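Local coordinates for protein tetraacyldisaccharide 4'-kinase (Aquifex aeolicus, PDB 4EHX) that phosphorylates the 4'-position of a tetraacyldisaccharide 1-phosphate at the expense of ATP, yielding lipid IVA in the biosynthesis of lipid A, at residues Lys243-Asn247 with Leu248-Val252; Asp222-Glu226 with Arg227-Ala231. All blocks are in the same frame, centred on the assembly; numbering follows the deposited sequence.

Overall arrangement
Both contacts are local and lie at the surface, each with one buried residue among those that touch: Leu-245 in interaction 1 and Val-229 in interaction 2. Interaction 2 comes first in the chain and leads from a turn into strand 229-233; interaction 1 ends helix 237-248 and leads into strand 252-257, which runs parallel beside strand 229-233. The two meet directly. Lys-251 O probably accepts a hydrogen bond from Val-229 N at 3.0 Å, and Leu-245 packs on Ala-231. Leu-276 receives apolar side chains from both. Interaction 1 uses several backbone bonds and three aliphatic pairs, whereas interaction 2 has one turn bond, one aliphatic pair and an arginine tethered outside it.

Interaction 1 of 2, residues Lys243-Asn247 with Leu248-Val252; sequences KVLKN and LGIKV
Gly-249 N and Ile-250 N fold back onto the carbonyls of Lys-246 and Leu-245, ending helix 237-248 in a Schellman motif. The outer, six-to-one bond of the motif, Ile-250 N to Leu-245 O (3.2 Å), enters nearly along the C=O axis. The inner one, Gly-249 N to Lys-246 O (3.0 Å), comes in above the carbonyl plane instead. Gly-249 turns the backbone with a positive phi of 81°, a conformation that glycine, lacking a CB, adopts with least strain. Leu-248 N makes a helical bond to Val-244 O and a weak second one to Leu-245 O.

The side chain of Leu-248 lies back along the helix. Its CB stands 3.5 Å from Val-244 O and CG comes nearer still, 3.2 Å from the same oxygen, because chi1 of -69° sets CG beside the backbone N, which is itself bonded to that carbonyl. At the tip CD1 is 3.8 Å from Val-244 O and reaches Val-244 CG1 (4.0 Å), the two side chains running side by side in the same direction; both also touch Leu-294 of strand 291-300. With Leu-248 cut back to an alanine, Val-244 CG1 would probably lose this neighbour and a gap would open against Leu-294.

Buried Leu-245 forks to reach two residues beyond the turn. One branch meets Ile-250 in the apolar pairing that often accompanies a Schellman motif, CD2 lying 4.0 Å from Ile-250 CD1. The same leucine touches Ala-231, Leu-276 and Leu-294, and so seats the end of the helix on the neighbouring strands. Its other branch turns to Val-252, in strand 252-257: the side chains of Leu-245 and Val-252 cross at about a right angle, with CD1 4.0 Å from Val-252 CG2.

Interaction 2 of 2, residues Asp222-Glu226 with Arg227-Ala231; sequences DILKE and REVIA
Arg-227 N bonds back to Leu-224 O (3.1 Å) and closes a type II beta turn from Leu-224 to Arg-227, which joins the 3-10 segment ending at Leu-224 to the approach of strand 229-233. Lys-225 and Glu-226 occupy the corners, and Glu-226 has the positive phi (65°) expected at the third position of such a turn. The amide approaches from above the carbonyl plane of Leu-224.

Leu-224 CD2 meets Val-229 CG1 at 3.6 Å, the two side chains crossing at about a right angle; both also pack on Ile-274 and Leu-276. Arg-227 puts its aliphatic stem over the turn, with CG 3.6 Å from Ile-223 O and CD 3.7 Å from Glu-226 O. Bends at chi2 (-71°) and chi3 then carry the guanidinium away from the turn, where NH2 donates to Gly-272 O.

At the corner a long salt bridge links Lys-225 NZ to OE2 of the poorly ordered Glu-226. The turn itself is closed by the Arg-227 to Leu-224 backbone bond, while the aliphatic pair joins it to the strand and the arginine reaches the loop at Gly-272; the long charge pair probably adds little.

Interaction 1 of 2, residues Lys243-Asn247 with Leu248-Val252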
ATOM      1  N   LYS A 243     -15.487 -12.913   1.786  1.00 62.94           N
ATOM      2  CA  LYS A 243     -16.200 -12.222   2.851  1.00 73.38           C
ATOM      3  C   LYS A 243     -16.713 -10.864   2.375  1.00 65.11           C
ATOM      4  O   LYS A 243     -17.894 -10.544   2.530  1.00 63.76           O
ATOM      5  CB  LYS A 243     -15.290 -12.051   4.071  1.00 80.73           C
ATOM      6  CG  LYS A 243     -15.988 -11.484   5.300  1.00 92.09           C
ATOM      7  CD  LYS A 243     -17.113 -12.396   5.766  1.00101.58           C
ATOM      8  CE  LYS A 243     -17.832 -11.818   6.979  1.00106.00           C
ATOM      9  NZ  LYS A 243     -16.924 -11.661   8.150  1.00105.22           N
ATOM     10  N   VAL A 244     -15.820 -10.073   1.788  1.00 52.75           N
ATOM     11  CA  VAL A 244     -16.168  -8.738   1.322  1.00 44.89           C
ATOM     12  C   VAL A 244     -17.312  -8.773   0.313  1.00 48.86           C
ATOM     13  O   VAL A 244     -18.243  -7.969   0.389  1.00 50.54           O
ATOM     14  CB  VAL A 244     -14.958  -8.033   0.684  1.00 49.42           C
ATOM     15  CG1 VAL A 244     -15.381  -6.695   0.079  1.00 49.50           C
ATOM     16  CG2 VAL A 244     -13.846  -7.846   1.713  1.00 51.30           C
ATOM     17  N   LEU A 245     -17.234  -9.701  -0.636  1.00 46.26           N
ATOM     18  CA  LEU A 245     -18.279  -9.854  -1.642  1.00 52.50           C
ATOM     19  C   LEU A 245     -19.623 -10.154  -0.980  1.00 57.77           C
ATOM     20  O   LEU A 245     -20.659  -9.611  -1.371  1.00 54.16           O
ATOM     21  CB  LEU A 245     -17.916 -10.971  -2.624  1.00 50.97           C
ATOM     22  CG  LEU A 245     -16.730 -10.724  -3.565  1.00 46.98           C
ATOM     23  CD1 LEU A 245     -16.373 -11.994  -4.348  1.00 43.99           C
ATOM     24  CD2 LEU A 245     -17.042  -9.587  -4.517  1.00 43.15           C
ATOM     25  N   LYS A 246     -19.594 -11.025   0.024  1.00 60.00           N
ATOM     26  CA  LYS A 246     -20.800 -11.402   0.755  1.00 70.42           C
ATOM     27  C   LYS A 246     -21.395 -10.211   1.506  1.00 66.91           C
ATOM     28  O   LYS A 246     -22.590  -9.936   1.399  1.00 67.90           O
ATOM     29  CB  LYS A 246     -20.501 -12.545   1.730  1.00 81.08           C
ATOM     30  CG  LYS A 246     -21.706 -13.012   2.531  1.00 91.70           C
ATOM     31  CD  LYS A 246     -21.343 -14.139   3.486  1.00101.17           C
ATOM     32  CE  LYS A 246     -22.564 -14.613   4.263  1.00110.58           C
ATOM     33  NZ  LYS A 246     -22.249 -15.739   5.187  1.00114.92           N
ATOM     34  N   ASN A 247     -20.555  -9.504   2.258  1.00 66.35           N
ATOM     35  CA  ASN A 247     -21.011  -8.355   3.037  1.00 71.70           C
ATOM     36  C   ASN A 247     -21.567  -7.221   2.177  1.00 72.35           C
ATOM     37  O   ASN A 247     -22.376  -6.419   2.644  1.00 74.56           O
ATOM     38  CB  ASN A 247     -19.893  -7.829   3.948  1.00 73.78           C
ATOM     39  CG  ASN A 247     -19.473  -8.836   5.007  1.00 78.91           C
ATOM     40  OD1 ASN A 247     -18.301  -8.904   5.383  1.00 77.75           O
ATOM     41  ND2 ASN A 247     -20.428  -9.625   5.490  1.00 77.56           N
ATOM     42  N   LEU A 248     -21.129  -7.153   0.923  1.00 65.90           N
ATOM     43  CA  LEU A 248     -21.602  -6.119   0.008  1.00 63.11           C
ATOM     44  C   LEU A 248     -22.920  -6.519  -0.643  1.00 64.62           C
ATOM     45  O   LEU A 248     -23.600  -5.690  -1.248  1.00 72.05           O
ATOM     46  CB  LEU A 248     -20.554  -5.820  -1.068  1.00 61.61           C
ATOM     47  CG  LEU A 248     -19.270  -5.130  -0.603  1.00 59.09           C
ATOM     48  CD1 LEU A 248     -18.354  -4.837  -1.783  1.00 54.55           C
ATOM     49  CD2 LEU A 248     -19.599  -3.849   0.149  1.00 57.74           C
ATOM     50  N   GLY A 249     -23.276  -7.794  -0.519  1.00 66.03           N
ATOM     51  CA  GLY A 249     -24.517  -8.292  -1.079  1.00 62.20           C
ATOM     52  C   GLY A 249     -24.421  -8.589  -2.562  1.00 62.46           C
ATOM     53  O   GLY A 249     -25.432  -8.698  -3.253  1.00 62.37           O
ATOM     54  N   ILE A 250     -23.197  -8.715  -3.061  1.00 63.11           N
ATOM     55  CA  ILE A 250     -22.989  -9.069  -4.459  1.00 63.67           C
ATOM     56  C   ILE A 250     -23.274 -10.556  -4.678  1.00 59.60           C
ATOM     57  O   ILE A 250     -22.761 -11.408  -3.948  1.00 51.70           O
ATOM     58  CB  ILE A 250     -21.560  -8.713  -4.916  1.00 58.80           C
ATOM     59  CG1 ILE A 250     -21.322  -7.206  -4.763  1.00 54.74           C
ATOM     60  CG2 ILE A 250     -21.338  -9.155  -6.351  1.00 58.07           C
ATOM     61  CD1 ILE A 250     -19.872  -6.781  -4.918  1.00 51.27           C
ATOM     62  N   LYS A 251     -24.101 -10.867  -5.673  1.00 57.66           N
ATOM     63  CA  LYS A 251     -24.471 -12.254  -5.943  1.00 62.43           C
ATOM     64  C   LYS A 251     -23.416 -12.990  -6.767  1.00 64.10           C
ATOM     65  O   LYS A 251     -23.203 -12.690  -7.944  1.00 62.20           O
ATOM     66  CB  LYS A 251     -25.834 -12.329  -6.631  1.00 71.15           C
ATOM     67  CG  LYS A 251     -27.005 -11.886  -5.753  1.00 82.86           C
ATOM     68  CD  LYS A 251     -28.338 -11.958  -6.494  1.00 89.68           C
ATOM     69  CE  LYS A 251     -29.510 -11.536  -5.602  1.00 90.32           C
ATOM     70  NZ  LYS A 251     -30.835 -11.566  -6.287  1.00 87.69           N
ATOM     71  N   VAL A 252     -22.768 -13.964  -6.139  1.00 62.16           N
ATOM     72  CA  VAL A 252     -21.698 -14.720  -6.778  1.00 55.39           C
ATOM     73  C   VAL A 252     -22.160 -16.137  -7.098  1.00 64.00           C
ATOM     74  O   VAL A 252     -22.378 -16.945  -6.194  1.00 61.47           O
ATOM     75  CB  VAL A 252     -20.444 -14.785  -5.874  1.00 57.51           C
ATOM     76  CG1 VAL A 252     -19.365 -15.653  -6.508  1.00 57.18           C
ATOM     77  CG2 VAL A 252     -19.917 -13.378  -5.581  1.00 52.47           C
TER

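Interaction 2 of 2, residues Asp222-Glu226 with Arg227-Ala231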
ATOM      1  N   ASP A 222     -23.278  -0.215 -10.731  1.00 61.83           N
ATOM      2  CA  ASP A 222     -24.628  -0.433 -11.247  1.00 69.41           C
ATOM      3  C   ASP A 222     -24.660  -1.619 -12.200  1.00 66.76           C
ATOM      4  O   ASP A 222     -25.633  -2.373 -12.235  1.00 63.33           O
ATOM      5  CB  ASP A 222     -25.144   0.818 -11.963  1.00 79.75           C
ATOM      6  CG  ASP A 222     -25.625   1.887 -10.999  1.00 96.08           C
ATOM      7  OD1 ASP A 222     -26.159   1.531  -9.926  1.00101.18           O
ATOM      8  OD2 ASP A 222     -25.474   3.086 -11.320  1.00101.66           O
ATOM      9  N   ILE A 223     -23.584  -1.777 -12.968  1.00 63.01           N
ATOM     10  CA  ILE A 223     -23.483  -2.840 -13.965  1.00 61.71           C
ATOM     11  C   ILE A 223     -23.718  -4.235 -13.372  1.00 59.30           C
ATOM     12  O   ILE A 223     -23.986  -5.193 -14.098  1.00 68.79           O
ATOM     13  CB  ILE A 223     -22.120  -2.793 -14.688  1.00 71.64           C
ATOM     14  CG1 ILE A 223     -21.877  -1.394 -15.263  1.00 72.11           C
ATOM     15  CG2 ILE A 223     -22.063  -3.830 -15.793  1.00 80.82           C
ATOM     16  CD1 ILE A 223     -20.558  -1.245 -16.003  1.00 73.29           C
ATOM     17  N   LEU A 224     -23.639  -4.337 -12.049  1.00 54.05           N
ATOM     18  CA  LEU A 224     -23.796  -5.616 -11.367  1.00 61.74           C
ATOM     19  C   LEU A 224     -25.243  -5.945 -11.023  1.00 80.97           C
ATOM     20  O   LEU A 224     -25.558  -7.087 -10.687  1.00 86.89           O
ATOM     21  CB  LEU A 224     -22.954  -5.644 -10.093  1.00 62.05           C
ATOM     22  CG  LEU A 224     -21.447  -5.585 -10.337  1.00 54.27           C
ATOM     23  CD1 LEU A 224     -20.685  -5.782  -9.036  1.00 51.87           C
ATOM     24  CD2 LEU A 224     -21.057  -6.638 -11.369  1.00 44.68           C
ATOM     25  N   LYS A 225     -26.120  -4.950 -11.093  1.00 87.72           N
ATOM     26  CA  LYS A 225     -27.521  -5.164 -10.750  1.00 94.25           C
ATOM     27  C   LYS A 225     -28.173  -6.149 -11.721  1.00 92.84           C
ATOM     28  O   LYS A 225     -27.989  -6.054 -12.937  1.00 82.61           O
ATOM     29  CB  LYS A 225     -28.288  -3.839 -10.727  1.00 98.98           C
ATOM     30  CG  LYS A 225     -29.652  -3.931 -10.060  1.00104.89           C
ATOM     31  CD  LYS A 225     -30.348  -2.579 -10.014  1.00107.23           C
ATOM     32  CE  LYS A 225     -30.759  -2.120 -11.402  1.00107.31           C
ATOM     33  NZ  LYS A 225     -31.772  -3.031 -12.009  1.00109.48           N
ATOM     34  N   GLU A 226     -28.921  -7.100 -11.166  1.00 97.25           N
ATOM     35  CA  GLU A 226     -29.620  -8.121 -11.948  1.00104.41           C
ATOM     36  C   GLU A 226     -28.640  -9.037 -12.688  1.00 91.83           C
ATOM     37  O   GLU A 226     -29.021  -9.739 -13.628  1.00 94.01           O
ATOM     38  CB  GLU A 226     -30.505  -7.483 -13.025  1.00116.79           C
ATOM     39  CG  GLU A 226     -31.515  -6.474 -12.484  1.00126.61           C
ATOM     40  CD  GLU A 226     -32.400  -7.054 -11.398  1.00134.36           C
ATOM     41  OE1 GLU A 226     -32.766  -8.244 -11.494  1.00134.73           O
ATOM     42  OE2 GLU A 226     -32.722  -6.319 -10.439  1.00138.05           O
ATOM     43  N   ARG A 227     -27.382  -9.032 -12.254  1.00 71.37           N
ATOM     44  CA  ARG A 227     -26.367  -9.895 -12.847  1.00 55.17           C
ATOM     45  C   ARG A 227     -25.750 -10.693 -11.696  1.00 58.40           C
ATOM     46  O   ARG A 227     -25.506 -10.151 -10.618  1.00 64.43           O
ATOM     47  CB  ARG A 227     -25.254  -9.145 -13.595  1.00 45.40           C
ATOM     48  CG  ARG A 227     -25.694  -8.271 -14.768  1.00 53.58           C
ATOM     49  CD  ARG A 227     -26.160  -9.118 -15.949  1.00 59.00           C
ATOM     50  NE  ARG A 227     -25.263 -10.252 -16.189  1.00 66.91           N
ATOM     51  CZ  ARG A 227     -24.373 -10.322 -17.180  1.00 65.80           C
ATOM     52  NH1 ARG A 227     -24.256  -9.335 -18.056  1.00 62.94           N
ATOM     53  NH2 ARG A 227     -23.602 -11.393 -17.305  1.00 66.92           N
ATOM     54  N   GLU A 228     -25.515 -11.983 -11.917  1.00 53.81           N
ATOM     55  CA  GLU A 228     -24.677 -12.763 -11.010  1.00 57.60           C
ATOM     56  C   GLU A 228     -23.266 -12.770 -11.591  1.00 55.31           C
ATOM     57  O   GLU A 228     -23.095 -12.742 -12.809  1.00 49.28           O
ATOM     58  CB  GLU A 228     -25.193 -14.195 -10.871  1.00 65.17           C
ATOM     59  CG  GLU A 228     -26.559 -14.309 -10.209  1.00 76.64           C
ATOM     60  CD  GLU A 228     -27.038 -15.748 -10.081  1.00 84.97           C
ATOM     61  OE1 GLU A 228     -26.549 -16.617 -10.836  1.00 83.87           O
ATOM     62  OE2 GLU A 228     -27.906 -16.009  -9.223  1.00 87.74           O
ATOM     63  N   VAL A 229     -22.254 -12.795 -10.735  1.00 52.05           N
ATOM     64  CA  VAL A 229     -20.884 -12.735 -11.225  1.00 41.04           C
ATOM     65  C   VAL A 229     -20.116 -14.008 -10.919  1.00 43.57           C
ATOM     66  O   VAL A 229     -20.503 -14.797 -10.058  1.00 46.22           O
ATOM     67  CB  VAL A 229     -20.118 -11.556 -10.612  1.00 41.46           C
ATOM     68  CG1 VAL A 229     -20.831 -10.249 -10.911  1.00 41.10           C
ATOM     69  CG2 VAL A 229     -19.957 -11.765  -9.114  1.00 38.58           C
ATOM     70  N   ILE A 230     -19.020 -14.198 -11.640  1.00 37.18           N
ATOM     71  CA  ILE A 230     -18.058 -15.236 -11.317  1.00 37.82           C
ATOM     72  C   ILE A 230     -16.869 -14.538 -10.668  1.00 45.29           C
ATOM     73  O   ILE A 230     -16.263 -13.654 -11.266  1.00 38.26           O
ATOM     74  CB  ILE A 230     -17.596 -15.975 -12.580  1.00 36.85           C
ATOM     75  CG1 ILE A 230     -18.780 -16.693 -13.235  1.00 37.65           C
ATOM     76  CG2 ILE A 230     -16.498 -16.962 -12.242  1.00 43.96           C
ATOM     77  CD1 ILE A 230     -18.507 -17.172 -14.642  1.00 44.78           C
ATOM     78  N   ALA A 231     -16.552 -14.913  -9.437  1.00 37.60           N
ATOM     79  CA  ALA A 231     -15.447 -14.283  -8.726  1.00 39.91           C
ATOM     80  C   ALA A 231     -14.262 -15.231  -8.609  1.00 44.70           C
ATOM     81  O   ALA A 231     -14.427 -16.457  -8.586  1.00 42.02           O
ATOM     82  CB  ALA A 231     -15.892 -13.817  -7.347  1.00 45.33           C
TER